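Local coordinates for protein purine phosphoribosyltransferase (Pyrococcus horikoshii, PDB 1VDM) that probably transfers a phosphoribosyl group from phosphoribosyl pyrophosphate to a purine base, at residues D2-W8 with K138-W144; E20-E24 with L44-L48; I56-F60 with K97-V102; I77-K82 with V106-K112; M121-T125 with R135-W139. One frame throughout, in Å; residues are numbered along the deposited sequence.

Contact 1 (D2-W8 with K138-W144); sequences DKVYLTW and KWIVFPW
A two-stranded parallel sheet joins the N-terminal strand 3-5 to strand 139-141 near the C terminus, apart from the central sheet. The strand axes come within 4.6 Å at 28°, and V4 pairs with I140 (CA-CA 4.6 Å) and Y5 with V141 (4.9 Å). Extended V4 bonds to both neighbours of I140: V4 N to W139 O (2.8 Å) and V141 N to V4 O (2.7 Å). L6 N continues to V141 O (3.2 Å), and a water bridges L6 O (3.0 Å) and V141 O (2.7 Å). V4 (chi1 t) and I140 share one face. On the other, V141 CG2 lies 4.2 Å from the centroid of the Y5 ring, off-centre. L6 (m, t) sets CG 3.9 Å from I140 CG2 and CD1 3.9 Å from F142 CE2. T7 then N-caps helix 8-23, and the W8 ring covers P143 with one face while its NE1 bonds D12 of a neighbouring subunit. Backbone bonds thus fix the register, and apolar and aromatic contacts extend the join beyond the strands.

Contact 2 (E20-E24 with L44-L48); sequences EKLRE and LSHIL
The last turns of helix 8-23 and helix 38-47 meet through five side chains, L22 and R23 against L44, I47 and L48. E20-L22 and L44-I47 are helical, while L48, first to leave helical angles (phi/psi -101/27), still bonds its N to L44 O (3.0 Å). The nearest CA pair is R23 with L48, at 7.2 Å. L22 adopts chi1 m, chi2 t and points at the partner helix; L44 and L48 take the same m, t rotamer, so L22 CD1 reaches L44 CD1 (3.8 Å) and L48 CD1 (4.1 Å). R23 leaves sideways with chi1 m, chi2 near -147°, chi3 t and chi4 near 79°. Its CG touches L48 CD2 (3.9 Å), and the bent end carries NH2 to I47 O in a weak hydrogen bond (3.2 Å) at the helix C terminus, with I47 (m, t) placing CG2 3.4 Å from the same NH2. R23 NH1 also forms a salt bridge with E20 OE1 (3.5 Å), an oxygen that is bridged as well by R23 of a neighbouring subunit. L22 and L44 rest on V87 and V89 of strand 85-90, so these two helices cover one face of the Rossmann-like sheet, as in the alpha/beta core of type I phosphoribosyltransferases.

Contact 3 (I56-F60 with K97-V102); sequences IDVKF and KTLEVV
Strand residues I56-F60 run in beta conformation and K97-V102 form the first turns of helix 97-107. The axes of these pieces approach to 9.1 Å and their directions differ by 127°, so the helix crosses the strand obliquely in a mostly opposed sense; the closest CA pairs are V58 with T98 (6.5 Å) and I56 with V102 (7.7 Å). Strand alternation directs I56, V58 and F60 at the helix, whereas D57 and K59 pair on the other face (K59 NZ to D57 OD1, 2.8 Å). This is helix-on-sheet packing of the alpha/beta phosphoribosyltransferase core, with the helix that in this family follows the phosphoribosyl pyrophosphate-binding loop. V58 (chi1 t) sits in the middle: CB meets T98 CG2 (3.9 Å), CG1 meets V101 CG1 (4.0 Å) and CG2 meets V102 CG2 (3.9 Å). V102 CG2 also touches I56 CG2 (4.1 Å). F60 (m, chi2 93°) offers a ring face to K97 (t, t, p, t), whose NZ lies 4.2 Å from the ring centroid in a cation-pi contact; T98 OG1 stands at the ring edge, 3.6 Å from F60 CE1.

Contact 4 (I77-K82 with V106-K112); sequences IHGDLK and VKKLGAK
Residues 77-82, part of the connection from strand 70-73 to strand 85-90, wrap around L109 at the end of helix 97-107. I77 (chi1 p, chi2 t) points inward and sets CG1 3.8 Å from L109 CD1. H78 turns the other way, its NE2 bonded to H78 of a neighbouring subunit. G79, at phi/psi 76/161, swings the backbone over the leucine so that G79 O lies 3.0 Å from L109 CD2. D80 follows with CB 3.3 Å from L109 O. L81 (-119/43; m, t) makes the main join: its N bonds L109 O (2.7 Å), and its O receives a weak bond from K112 N (3.3 Å) and a CA-H...O contact from A111 CA (3.2 Å). The L81 side chain runs inward, CG 4.1 Å from L109 CB and CD1 4.1 Å from V106 CG1. K82 CA closes on G110 O (3.2 Å). Across from this, a type I turn, K107 to G110, ends the helix in a Schellman motif: G110 has phi 79°, and A111 N returns to V106 O (3.2 Å). L81 N thus takes up L109 O just past the helix end, the Schellman turn satisfies V106 O and K107 O itself, and L109 (m, t), I77, L81 and V106 form an apolar cluster tying helix end to loop.

Contact 5 (M121-T125 with R135-W139); sequences MKPWT and RTEKW
A single parallel beta bridge joins the loops that leave strands 120-121 and 134-135 of the small three-stranded sheet beside the phosphoribosyltransferase core; an ST turn shapes the second. M121 pairs with R135 (CA-CA 5.2 Å) and K122 lies nearest T136 (5.4 Å), after which the chains diverge, their end-to-end directions 82° apart. T136 N gives a weak hydrogen bond to M121 O (3.4 Å), and CA-H...O contacts flank it: R135 CA to M121 O and K122 CA to T136 O, both 3.4 Å. From K122 the first chain folds into a type I turn closed by T125 N to K122 O (3.0 Å). In the ST turn T136 OG1 (chi1 t) accepts from K138 N (3.1 Å). K122, in an extended m, t, t, t rotamer, runs along residues 136-138: CG is 3.1 Å from T136 O and CE 3.0 Å from K138 O. Its NZ forms a salt bridge with D94, which also binds W124 NE1, and a water links K122 NZ and E137 O, 3.0 Å from each. The edge of the W124 ring (chi1 p) meets E137 O at CH2 (3.5 Å). P123 CG rests against E137 CG (3.8 Å) and over one face of the R135 guanidinium, 3.9 Å from NH1.

Overall arrangement
From the N terminus, strand 3-5 opens the loop that contact 1 closes only at 138-144, so contacts 2, 3 and 4 all lie nested within it. Helix 8-23 follows directly, and contact 2 closes the first inner loop by joining its end to helix 38-47. Strand 53-61 then opens contact 3. Before that closes on helix 97-107, contact 4 opens at 77-82, so the two cross; they share the helix and touch where I56 CB meets I77 CG2 (3.7 Å). Contacts 2 and 3 lie on opposite faces of the central sheet. Contact 5 closes the short loop from 121-125 to 135-139, joining neighbouring strands of the small three-stranded sheet, and shares K138 and W139 with contact 1.

Contact 1 (D2-W8 with K138-W144)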
# COMPACT_ATOMS: atom_id res chain seq x y z
N ASP G 2 34.89 -7.80 29.08
CA ASP G 2 34.41 -8.13 30.41
C ASP G 2 33.09 -7.44 30.73
O ASP G 2 32.80 -7.10 31.88
CB ASP G 2 35.46 -7.74 31.46
CG ASP G 2 36.09 -6.39 31.17
OD1 ASP G 2 35.36 -5.37 31.11
OD2 ASP G 2 37.34 -6.34 31.01
N LYS G 3 32.30 -7.22 29.68
CA LYS G 3 30.99 -6.60 29.81
C LYS G 3 29.94 -7.54 29.24
O LYS G 3 30.25 -8.42 28.43
CB LYS G 3 30.95 -5.28 29.05
CG LYS G 3 31.67 -4.13 29.72
CD LYS G 3 31.64 -2.90 28.83
CE LYS G 3 32.25 -1.70 29.51
NZ LYS G 3 32.26 -0.51 28.61
N VAL G 4 28.70 -7.38 29.68
CA VAL G 4 27.61 -8.22 29.18
C VAL G 4 26.68 -7.38 28.30
O VAL G 4 26.06 -6.43 28.77
CB VAL G 4 26.80 -8.86 30.33
CG1 VAL G 4 25.50 -9.49 29.79
CG2 VAL G 4 27.62 -9.93 31.00
N TYR G 5 26.62 -7.74 27.02
CA TYR G 5 25.78 -7.02 26.06
C TYR G 5 24.45 -7.73 25.80
O TYR G 5 24.37 -8.60 24.93
CB TYR G 5 26.51 -6.83 24.72
CG TYR G 5 27.77 -6.02 24.84
CD1 TYR G 5 28.95 -6.61 25.30
CD2 TYR G 5 27.78 -4.66 24.52
CE1 TYR G 5 30.11 -5.86 25.46
CE2 TYR G 5 28.93 -3.90 24.68
CZ TYR G 5 30.09 -4.50 25.15
OH TYR G 5 31.22 -3.75 25.33
N LEU G 6 23.43 -7.35 26.54
CA LEU G 6 22.08 -7.89 26.41
C LEU G 6 21.40 -7.45 25.11
O LEU G 6 21.28 -6.27 24.80
CB LEU G 6 21.26 -7.42 27.61
CG LEU G 6 21.48 -8.29 28.85
CD1 LEU G 6 20.44 -8.02 29.94
CD2 LEU G 6 21.41 -9.78 28.55
N THR G 7 20.91 -8.40 24.30
CA THR G 7 20.19 -8.08 23.05
C THR G 7 18.75 -7.66 23.37
O THR G 7 18.27 -7.88 24.48
CB THR G 7 20.08 -9.28 22.11
OG1 THR G 7 19.19 -10.24 22.68
CG2 THR G 7 21.42 -9.90 21.87
N TRP G 8 18.07 -7.07 22.39
CA TRP G 8 16.67 -6.67 22.61
C TRP G 8 15.78 -7.91 22.77
O TRP G 8 14.83 -7.88 23.53
CB TRP G 8 16.14 -5.81 21.45
CG TRP G 8 16.42 -4.34 21.58
CD1 TRP G 8 17.27 -3.60 20.81
CD2 TRP G 8 15.87 -3.44 22.55
NE1 TRP G 8 17.27 -2.29 21.23
CE2 TRP G 8 16.42 -2.17 22.30
CE3 TRP G 8 14.95 -3.59 23.60
CZ2 TRP G 8 16.10 -1.04 23.06
CZ3 TRP G 8 14.63 -2.47 24.36
CH2 TRP G 8 15.21 -1.21 24.09
N LYS G 138 29.55 -8.81 36.10
CA LYS G 138 30.08 -7.91 35.09
C LYS G 138 29.20 -6.68 34.91
O LYS G 138 28.09 -6.61 35.45
CB LYS G 138 30.19 -8.62 33.75
CG LYS G 138 31.13 -9.80 33.73
CD LYS G 138 31.35 -10.26 32.30
CE LYS G 138 32.22 -11.49 32.24
NZ LYS G 138 32.35 -11.97 30.84
N TRP G 139 29.71 -5.70 34.17
CA TRP G 139 28.92 -4.51 33.89
C TRP G 139 28.03 -4.87 32.70
O TRP G 139 28.50 -5.46 31.71
CB TRP G 139 29.82 -3.32 33.55
CG TRP G 139 29.04 -2.10 33.13
CD1 TRP G 139 28.72 -1.74 31.85
CD2 TRP G 139 28.46 -1.11 33.98
NE1 TRP G 139 27.97 -0.58 31.85
CE2 TRP G 139 27.80 -0.17 33.15
CE3 TRP G 139 28.43 -0.91 35.37
CZ2 TRP G 139 27.12 0.93 33.65
CZ3 TRP G 139 27.75 0.19 35.87
CH2 TRP G 139 27.10 1.10 35.01
N ILE G 140 26.75 -4.54 32.81
CA ILE G 140 25.80 -4.85 31.74
C ILE G 140 25.50 -3.67 30.82
O ILE G 140 25.08 -2.60 31.27
CB ILE G 140 24.44 -5.33 32.31
CG1 ILE G 140 24.66 -6.42 33.35
CG2 ILE G 140 23.58 -5.89 31.17
CD1 ILE G 140 23.41 -6.79 34.08
N VAL G 141 25.71 -3.89 29.52
CA VAL G 141 25.39 -2.86 28.54
C VAL G 141 24.06 -3.28 27.93
O VAL G 141 23.97 -4.29 27.24
CB VAL G 141 26.43 -2.78 27.40
CG1 VAL G 141 26.03 -1.69 26.43
CG2 VAL G 141 27.81 -2.50 27.98
N PHE G 142 23.01 -2.52 28.22
CA PHE G 142 21.69 -2.83 27.70
C PHE G 142 21.55 -2.46 26.21
O PHE G 142 22.34 -1.67 25.67
CB PHE G 142 20.62 -2.12 28.54
CG PHE G 142 20.50 -2.68 29.92
CD1 PHE G 142 21.06 -2.01 31.01
CD2 PHE G 142 19.85 -3.89 30.14
CE1 PHE G 142 20.96 -2.54 32.31
CE2 PHE G 142 19.75 -4.43 31.43
CZ PHE G 142 20.31 -3.76 32.52
N PRO G 143 20.52 -3.02 25.53
CA PRO G 143 20.28 -2.77 24.11
C PRO G 143 20.04 -1.30 23.77
O PRO G 143 20.27 -0.88 22.65
CB PRO G 143 19.03 -3.62 23.81
CG PRO G 143 18.89 -4.52 24.98
CD PRO G 143 19.38 -3.73 26.13
N TRP G 144 19.58 -0.54 24.75
CA TRP G 144 19.30 0.88 24.55
C TRP G 144 20.42 1.82 25.00
O TRP G 144 20.24 3.04 25.06
CB TRP G 144 18.02 1.26 25.28
CG TRP G 144 18.13 1.16 26.77
CD1 TRP G 144 18.60 2.13 27.62
CD2 TRP G 144 17.75 0.05 27.59
NE1 TRP G 144 18.53 1.67 28.93
CE2 TRP G 144 18.01 0.40 28.94
CE3 TRP G 144 17.20 -1.21 27.32
CZ2 TRP G 144 17.76 -0.46 30.01
CZ3 TRP G 144 16.95 -2.08 28.39
CH2 TRP G 144 17.22 -1.69 29.71
O HOH W 1 23.43 -4.22 24.60

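Contact 2 (E20-E24 with L44-L48)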
# COMPACT_ATOMS: atom_id res chain seq x y z
N GLU G 20 4.49 -12.98 33.27
CA GLU G 20 3.75 -14.15 33.70
C GLU G 20 3.77 -14.29 35.22
O GLU G 20 2.76 -14.68 35.84
CB GLU G 20 4.30 -15.42 33.04
CG GLU G 20 3.43 -16.68 33.25
CD GLU G 20 1.96 -16.48 32.83
OE1 GLU G 20 1.72 -16.11 31.65
OE2 GLU G 20 1.05 -16.69 33.66
N LYS G 21 4.91 -13.97 35.83
CA LYS G 21 5.07 -14.05 37.28
C LYS G 21 4.34 -12.91 37.98
O LYS G 21 3.73 -13.10 39.03
CB LYS G 21 6.55 -14.03 37.66
CG LYS G 21 7.05 -15.32 38.28
CD LYS G 21 6.84 -16.51 37.34
CE LYS G 21 7.15 -17.82 38.04
NZ LYS G 21 6.97 -18.99 37.14
N LEU G 22 4.40 -11.71 37.40
CA LEU G 22 3.73 -10.57 38.00
C LEU G 22 2.21 -10.71 37.90
O LEU G 22 1.47 -10.05 38.63
CB LEU G 22 4.17 -9.27 37.32
CG LEU G 22 5.56 -8.72 37.67
CD1 LEU G 22 5.84 -7.44 36.87
CD2 LEU G 22 5.63 -8.44 39.16
N ARG G 23 1.74 -11.58 37.00
CA ARG G 23 0.30 -11.80 36.84
C ARG G 23 -0.29 -12.41 38.10
O ARG G 23 -1.43 -12.12 38.45
CB ARG G 23 0.02 -12.70 35.63
CG ARG G 23 0.22 -12.01 34.28
CD ARG G 23 -0.75 -12.52 33.22
NE ARG G 23 -0.67 -11.71 32.00
CZ ARG G 23 0.28 -11.81 31.08
NH1 ARG G 23 1.26 -12.71 31.21
NH2 ARG G 23 0.27 -11.01 30.02
N GLU G 24 0.48 -13.25 38.77
CA GLU G 24 0.04 -13.90 40.00
C GLU G 24 0.01 -12.89 41.15
O GLU G 24 -0.65 -13.11 42.16
CB GLU G 24 0.98 -15.05 40.34
CG GLU G 24 1.23 -16.01 39.18
CD GLU G 24 2.22 -17.12 39.51
OE1 GLU G 24 3.37 -16.80 39.90
OE2 GLU G 24 1.86 -18.31 39.36
N LEU G 44 5.94 -3.56 30.60
CA LEU G 44 5.11 -4.24 31.60
C LEU G 44 3.77 -3.53 31.79
O LEU G 44 2.75 -4.16 32.09
CB LEU G 44 5.85 -4.34 32.94
CG LEU G 44 6.98 -5.37 33.04
CD1 LEU G 44 7.70 -5.21 34.38
CD2 LEU G 44 6.43 -6.79 32.89
N SER G 45 3.77 -2.21 31.62
CA SER G 45 2.53 -1.44 31.75
C SER G 45 1.52 -1.91 30.70
O SER G 45 0.34 -2.05 30.98
CB SER G 45 2.80 0.05 31.56
OG SER G 45 1.59 0.78 31.70
N HIS G 46 2.02 -2.16 29.49
CA HIS G 46 1.20 -2.63 28.37
C HIS G 46 0.79 -4.10 28.56
O HIS G 46 -0.39 -4.42 28.54
CB HIS G 46 1.97 -2.48 27.05
CG HIS G 46 2.07 -1.07 26.56
ND1 HIS G 46 1.03 -0.41 25.94
CD2 HIS G 46 3.10 -0.19 26.60
CE1 HIS G 46 1.41 0.81 25.62
NE2 HIS G 46 2.66 0.97 26.01
N ILE G 47 1.78 -4.97 28.75
CA ILE G 47 1.56 -6.41 28.93
C ILE G 47 0.62 -6.79 30.07
O ILE G 47 -0.01 -7.85 30.03
CB ILE G 47 2.88 -7.16 29.15
CG1 ILE G 47 3.86 -6.85 28.02
CG2 ILE G 47 2.63 -8.66 29.18
CD1 ILE G 47 5.18 -7.59 28.14
N LEU G 48 0.52 -5.95 31.10
CA LEU G 48 -0.34 -6.27 32.23
C LEU G 48 -1.69 -5.55 32.24
O LEU G 48 -2.26 -5.32 33.31
CB LEU G 48 0.41 -5.98 33.53
CG LEU G 48 1.66 -6.81 33.82
CD1 LEU G 48 2.31 -6.31 35.09
CD2 LEU G 48 1.29 -8.28 33.95

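Contact 3 (I56-F60 with K97-V102)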
# COMPACT_ATOMS: atom_id res chain seq x y z
N ILE G 56 9.86 7.73 38.40
CA ILE G 56 10.70 8.33 39.43
C ILE G 56 12.14 8.35 38.93
O ILE G 56 12.58 7.41 38.27
CB ILE G 56 10.61 7.56 40.76
CG1 ILE G 56 11.23 8.41 41.88
CG2 ILE G 56 11.33 6.22 40.64
CD1 ILE G 56 10.86 7.95 43.29
N ASP G 57 12.85 9.44 39.21
CA ASP G 57 14.25 9.56 38.80
C ASP G 57 15.08 9.94 40.01
O ASP G 57 14.86 10.98 40.63
CB ASP G 57 14.41 10.63 37.71
CG ASP G 57 15.71 10.50 36.92
OD1 ASP G 57 15.88 11.23 35.92
OD2 ASP G 57 16.56 9.65 37.29
N VAL G 58 16.02 9.07 40.36
CA VAL G 58 16.90 9.31 41.50
C VAL G 58 18.32 9.55 40.99
O VAL G 58 18.82 8.79 40.16
CB VAL G 58 16.90 8.12 42.47
CG1 VAL G 58 17.78 8.42 43.66
CG2 VAL G 58 15.48 7.83 42.93
N LYS G 59 18.95 10.60 41.48
CA LYS G 59 20.31 10.91 41.04
C LYS G 59 21.25 11.11 42.23
O LYS G 59 20.83 11.45 43.33
CB LYS G 59 20.26 12.19 40.20
CG LYS G 59 20.75 11.96 38.77
CD LYS G 59 20.06 12.87 37.76
CE LYS G 59 19.11 12.10 36.83
NZ LYS G 59 18.00 12.97 36.44
N PHE G 60 22.54 10.88 42.01
CA PHE G 60 23.49 11.01 43.11
C PHE G 60 24.61 12.01 42.82
O PHE G 60 25.21 12.04 41.75
CB PHE G 60 24.08 9.62 43.39
CG PHE G 60 23.05 8.73 44.00
CD1 PHE G 60 22.28 7.91 43.18
CD2 PHE G 60 22.87 8.71 45.37
CE1 PHE G 60 21.35 7.05 43.74
CE2 PHE G 60 21.93 7.85 45.93
CZ PHE G 60 21.17 7.02 45.12
N LYS G 97 21.40 0.79 45.87
CA LYS G 97 21.41 2.16 46.31
C LYS G 97 20.13 2.88 45.87
O LYS G 97 19.37 3.37 46.70
CB LYS G 97 22.65 2.84 45.72
CG LYS G 97 22.93 4.25 46.20
CD LYS G 97 24.13 4.84 45.46
CE LYS G 97 23.91 4.84 43.94
NZ LYS G 97 25.10 5.33 43.18
N THR G 98 19.89 2.92 44.56
CA THR G 98 18.71 3.59 44.02
C THR G 98 17.40 2.97 44.50
O THR G 98 16.47 3.69 44.88
CB THR G 98 18.72 3.57 42.48
OG1 THR G 98 19.91 4.19 42.00
CG2 THR G 98 17.52 4.33 41.94
N LEU G 99 17.34 1.65 44.49
CA LEU G 99 16.14 0.96 44.93
C LEU G 99 15.71 1.30 46.35
O LEU G 99 14.53 1.51 46.61
CB LEU G 99 16.31 -0.56 44.76
CG LEU G 99 16.16 -1.04 43.31
CD1 LEU G 99 16.41 -2.53 43.21
CD2 LEU G 99 14.76 -0.71 42.84
N GLU G 100 16.66 1.36 47.28
CA GLU G 100 16.30 1.70 48.66
C GLU G 100 15.66 3.08 48.74
O GLU G 100 14.70 3.28 49.49
CB GLU G 100 17.53 1.62 49.58
CG GLU G 100 17.93 0.18 49.88
CD GLU G 100 19.05 0.07 50.90
OE1 GLU G 100 19.45 -1.08 51.21
OE2 GLU G 100 19.53 1.12 51.39
N VAL G 101 16.18 4.03 47.98
CA VAL G 101 15.61 5.38 47.98
C VAL G 101 14.18 5.32 47.45
O VAL G 101 13.28 5.99 47.97
CB VAL G 101 16.42 6.33 47.09
CG1 VAL G 101 15.81 7.72 47.12
CG2 VAL G 101 17.86 6.38 47.56
N VAL G 102 13.97 4.53 46.40
CA VAL G 102 12.65 4.39 45.79
C VAL G 102 11.65 3.67 46.70
O VAL G 102 10.47 3.98 46.69
CB VAL G 102 12.73 3.64 44.43
CG1 VAL G 102 11.36 3.47 43.84
CG2 VAL G 102 13.61 4.41 43.48

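Contact 4 (I77-K82 with V106-K112)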
# COMPACT_ATOMS: atom_id res chain seq x y z
N ILE G 77 7.28 11.20 42.21
CA ILE G 77 6.03 10.51 41.97
C ILE G 77 5.08 11.10 42.99
O ILE G 77 5.50 11.48 44.09
CB ILE G 77 6.16 8.98 42.19
CG1 ILE G 77 6.73 8.67 43.57
CG2 ILE G 77 7.03 8.37 41.10
CD1 ILE G 77 6.87 7.20 43.85
N HIS G 78 3.81 11.22 42.63
CA HIS G 78 2.83 11.80 43.55
C HIS G 78 1.58 10.94 43.73
O HIS G 78 1.50 9.83 43.20
CB HIS G 78 2.44 13.20 43.07
CG HIS G 78 3.48 14.24 43.35
ND1 HIS G 78 3.87 14.59 44.62
CD2 HIS G 78 4.20 15.03 42.51
CE1 HIS G 78 4.78 15.54 44.56
NE2 HIS G 78 5.00 15.82 43.29
N GLY G 79 0.61 11.46 44.48
CA GLY G 79 -0.62 10.72 44.74
C GLY G 79 -0.30 9.66 45.77
O GLY G 79 0.87 9.35 45.97
N ASP G 80 -1.30 9.11 46.46
CA ASP G 80 -0.98 8.08 47.44
C ASP G 80 -1.27 6.69 46.89
O ASP G 80 -2.07 6.54 45.96
CB ASP G 80 -1.75 8.30 48.75
CG ASP G 80 -3.22 7.92 48.64
OD1 ASP G 80 -3.86 7.76 49.70
OD2 ASP G 80 -3.72 7.78 47.50
N LEU G 81 -0.62 5.69 47.45
CA LEU G 81 -0.80 4.32 47.01
C LEU G 81 -1.36 3.46 48.12
O LEU G 81 -0.90 2.33 48.33
CB LEU G 81 0.54 3.75 46.54
CG LEU G 81 1.35 4.67 45.63
CD1 LEU G 81 2.62 3.94 45.18
CD2 LEU G 81 0.51 5.08 44.42
N LYS G 82 -2.34 3.99 48.84
CA LYS G 82 -2.97 3.26 49.94
C LYS G 82 -3.76 2.08 49.37
O LYS G 82 -4.51 2.24 48.40
CB LYS G 82 -3.89 4.21 50.72
CG LYS G 82 -4.40 3.66 52.06
CD LYS G 82 -3.24 3.42 53.02
CE LYS G 82 -3.73 2.93 54.38
NZ LYS G 82 -2.60 2.76 55.35
N VAL G 106 7.94 5.17 48.05
CA VAL G 106 6.74 4.37 47.85
C VAL G 106 6.01 4.13 49.17
O VAL G 106 4.79 3.96 49.18
CB VAL G 106 7.08 3.02 47.20
CG1 VAL G 106 5.82 2.21 47.02
CG2 VAL G 106 7.75 3.25 45.87
N LYS G 107 6.75 4.10 50.27
CA LYS G 107 6.14 3.90 51.57
C LYS G 107 5.55 5.21 52.07
O LYS G 107 4.52 5.22 52.74
CB LYS G 107 7.16 3.37 52.58
CG LYS G 107 7.63 1.96 52.31
CD LYS G 107 8.47 1.42 53.45
CE LYS G 107 8.90 -0.01 53.18
NZ LYS G 107 9.63 -0.63 54.32
N LYS G 108 6.21 6.32 51.74
CA LYS G 108 5.74 7.64 52.16
C LYS G 108 4.38 7.92 51.55
O LYS G 108 3.65 8.79 52.03
CB LYS G 108 6.71 8.74 51.71
CG LYS G 108 8.05 8.78 52.42
CD LYS G 108 8.86 9.96 51.89
CE LYS G 108 10.25 10.04 52.48
NZ LYS G 108 11.04 11.13 51.83
N LEU G 109 4.05 7.20 50.48
CA LEU G 109 2.77 7.37 49.80
C LEU G 109 1.74 6.34 50.27
O LEU G 109 0.63 6.27 49.74
CB LEU G 109 2.97 7.28 48.28
CG LEU G 109 3.79 8.41 47.65
CD1 LEU G 109 3.92 8.20 46.15
CD2 LEU G 109 3.12 9.75 47.94
N GLY G 110 2.13 5.55 51.27
CA GLY G 110 1.24 4.55 51.83
C GLY G 110 1.05 3.25 51.07
O GLY G 110 -0.02 2.64 51.15
N ALA G 111 2.08 2.82 50.35
CA ALA G 111 1.98 1.58 49.58
C ALA G 111 1.49 0.39 50.41
O ALA G 111 2.05 0.07 51.47
CB ALA G 111 3.33 1.25 48.95
N LYS G 112 0.44 -0.26 49.92
CA LYS G 112 -0.12 -1.43 50.57
C LYS G 112 0.97 -2.49 50.59
O LYS G 112 1.66 -2.67 51.60
CB LYS G 112 -1.35 -1.91 49.78
CG LYS G 112 -2.00 -3.21 50.27
CD LYS G 112 -3.18 -3.57 49.36
CE LYS G 112 -3.77 -4.95 49.68
NZ LYS G 112 -2.84 -6.07 49.34

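Contact 5 (M121-T125 with R135-W139)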
# COMPACT_ATOMS: atom_id res chain seq x y z
N MET G 121 20.32 -8.75 38.38
CA MET G 121 20.81 -8.33 39.69
C MET G 121 22.24 -8.79 39.85
O MET G 121 22.68 -9.75 39.21
CB MET G 121 19.97 -8.93 40.82
CG MET G 121 20.25 -10.40 41.10
SD MET G 121 20.69 -10.75 42.83
CE MET G 121 21.90 -12.05 42.59
N LYS G 122 22.97 -8.10 40.71
CA LYS G 122 24.35 -8.45 40.99
C LYS G 122 24.41 -8.98 42.43
O LYS G 122 23.80 -8.42 43.33
CB LYS G 122 25.24 -7.22 40.77
CG LYS G 122 25.38 -6.90 39.28
CD LYS G 122 25.98 -5.54 39.03
CE LYS G 122 26.33 -5.38 37.56
NZ LYS G 122 27.02 -4.09 37.30
N PRO G 123 25.14 -10.09 42.63
CA PRO G 123 25.34 -10.80 43.91
C PRO G 123 25.41 -9.99 45.20
O PRO G 123 24.85 -10.40 46.23
CB PRO G 123 26.62 -11.59 43.66
CG PRO G 123 26.52 -11.93 42.22
CD PRO G 123 26.06 -10.63 41.61
N TRP G 124 26.07 -8.85 45.16
CA TRP G 124 26.24 -8.04 46.36
C TRP G 124 25.16 -7.05 46.71
O TRP G 124 25.14 -6.52 47.83
CB TRP G 124 27.55 -7.27 46.25
CG TRP G 124 27.70 -6.56 44.96
CD1 TRP G 124 27.10 -5.39 44.60
CD2 TRP G 124 28.48 -6.98 43.84
NE1 TRP G 124 27.45 -5.06 43.31
CE2 TRP G 124 28.30 -6.02 42.82
CE3 TRP G 124 29.32 -8.08 43.59
CZ2 TRP G 124 28.93 -6.12 41.57
CZ3 TRP G 124 29.94 -8.18 42.34
CH2 TRP G 124 29.74 -7.21 41.35
N THR G 125 24.25 -6.78 45.78
CA THR G 125 23.17 -5.82 46.00
C THR G 125 22.55 -5.91 47.40
O THR G 125 22.46 -6.98 47.99
CB THR G 125 22.05 -6.03 44.98
OG1 THR G 125 21.05 -5.02 45.16
CG2 THR G 125 21.41 -7.40 45.16
N ARG G 135 21.69 -12.88 36.35
CA ARG G 135 22.60 -12.71 37.45
C ARG G 135 24.03 -12.68 36.94
O ARG G 135 24.46 -13.55 36.19
CB ARG G 135 22.41 -13.89 38.41
CG ARG G 135 23.32 -13.79 39.64
CD ARG G 135 23.47 -15.14 40.35
NE ARG G 135 23.34 -14.97 41.81
CZ ARG G 135 24.42 -15.27 42.56
NH1 ARG G 135 25.53 -15.68 41.98
NH2 ARG G 135 24.35 -15.15 43.88
N THR G 136 24.73 -11.61 37.30
CA THR G 136 26.09 -11.42 36.81
C THR G 136 26.87 -10.45 37.70
O THR G 136 26.29 -9.70 38.47
CB THR G 136 26.09 -10.85 35.36
OG1 THR G 136 27.44 -10.79 34.86
CG2 THR G 136 25.50 -9.44 35.33
N GLU G 137 28.20 -10.49 37.57
CA GLU G 137 29.05 -9.59 38.34
C GLU G 137 29.65 -8.55 37.40
O GLU G 137 30.17 -7.52 37.84
CB GLU G 137 30.16 -10.38 39.04
CG GLU G 137 29.67 -11.33 40.13
CD GLU G 137 30.80 -12.07 40.84
OE1 GLU G 137 30.51 -12.88 41.75
OE2 GLU G 137 31.98 -11.85 40.48
N LYS G 138 29.55 -8.81 36.10
CA LYS G 138 30.08 -7.91 35.09
C LYS G 138 29.20 -6.68 34.91
O LYS G 138 28.09 -6.61 35.45
CB LYS G 138 30.19 -8.62 33.75
CG LYS G 138 31.13 -9.80 33.73
CD LYS G 138 31.35 -10.26 32.30
CE LYS G 138 32.22 -11.49 32.24
NZ LYS G 138 32.35 -11.97 30.84
N TRP G 139 29.71 -5.70 34.17
CA TRP G 139 28.92 -4.51 33.89
C TRP G 139 28.03 -4.87 32.70
O TRP G 139 28.50 -5.46 31.71
CB TRP G 139 29.82 -3.32 33.55
CG TRP G 139 29.04 -2.10 33.13
CD1 TRP G 139 28.72 -1.74 31.85
CD2 TRP G 139 28.46 -1.11 33.98
NE1 TRP G 139 27.97 -0.58 31.85
CE2 TRP G 139 27.80 -0.17 33.15
CE3 TRP G 139 28.43 -0.91 35.37
CZ2 TRP G 139 27.12 0.93 33.65
CZ3 TRP G 139 27.75 0.19 35.87
CH2 TRP G 139 27.10 1.10 35.01
O HOH W 2 30.00 -4.58 37.60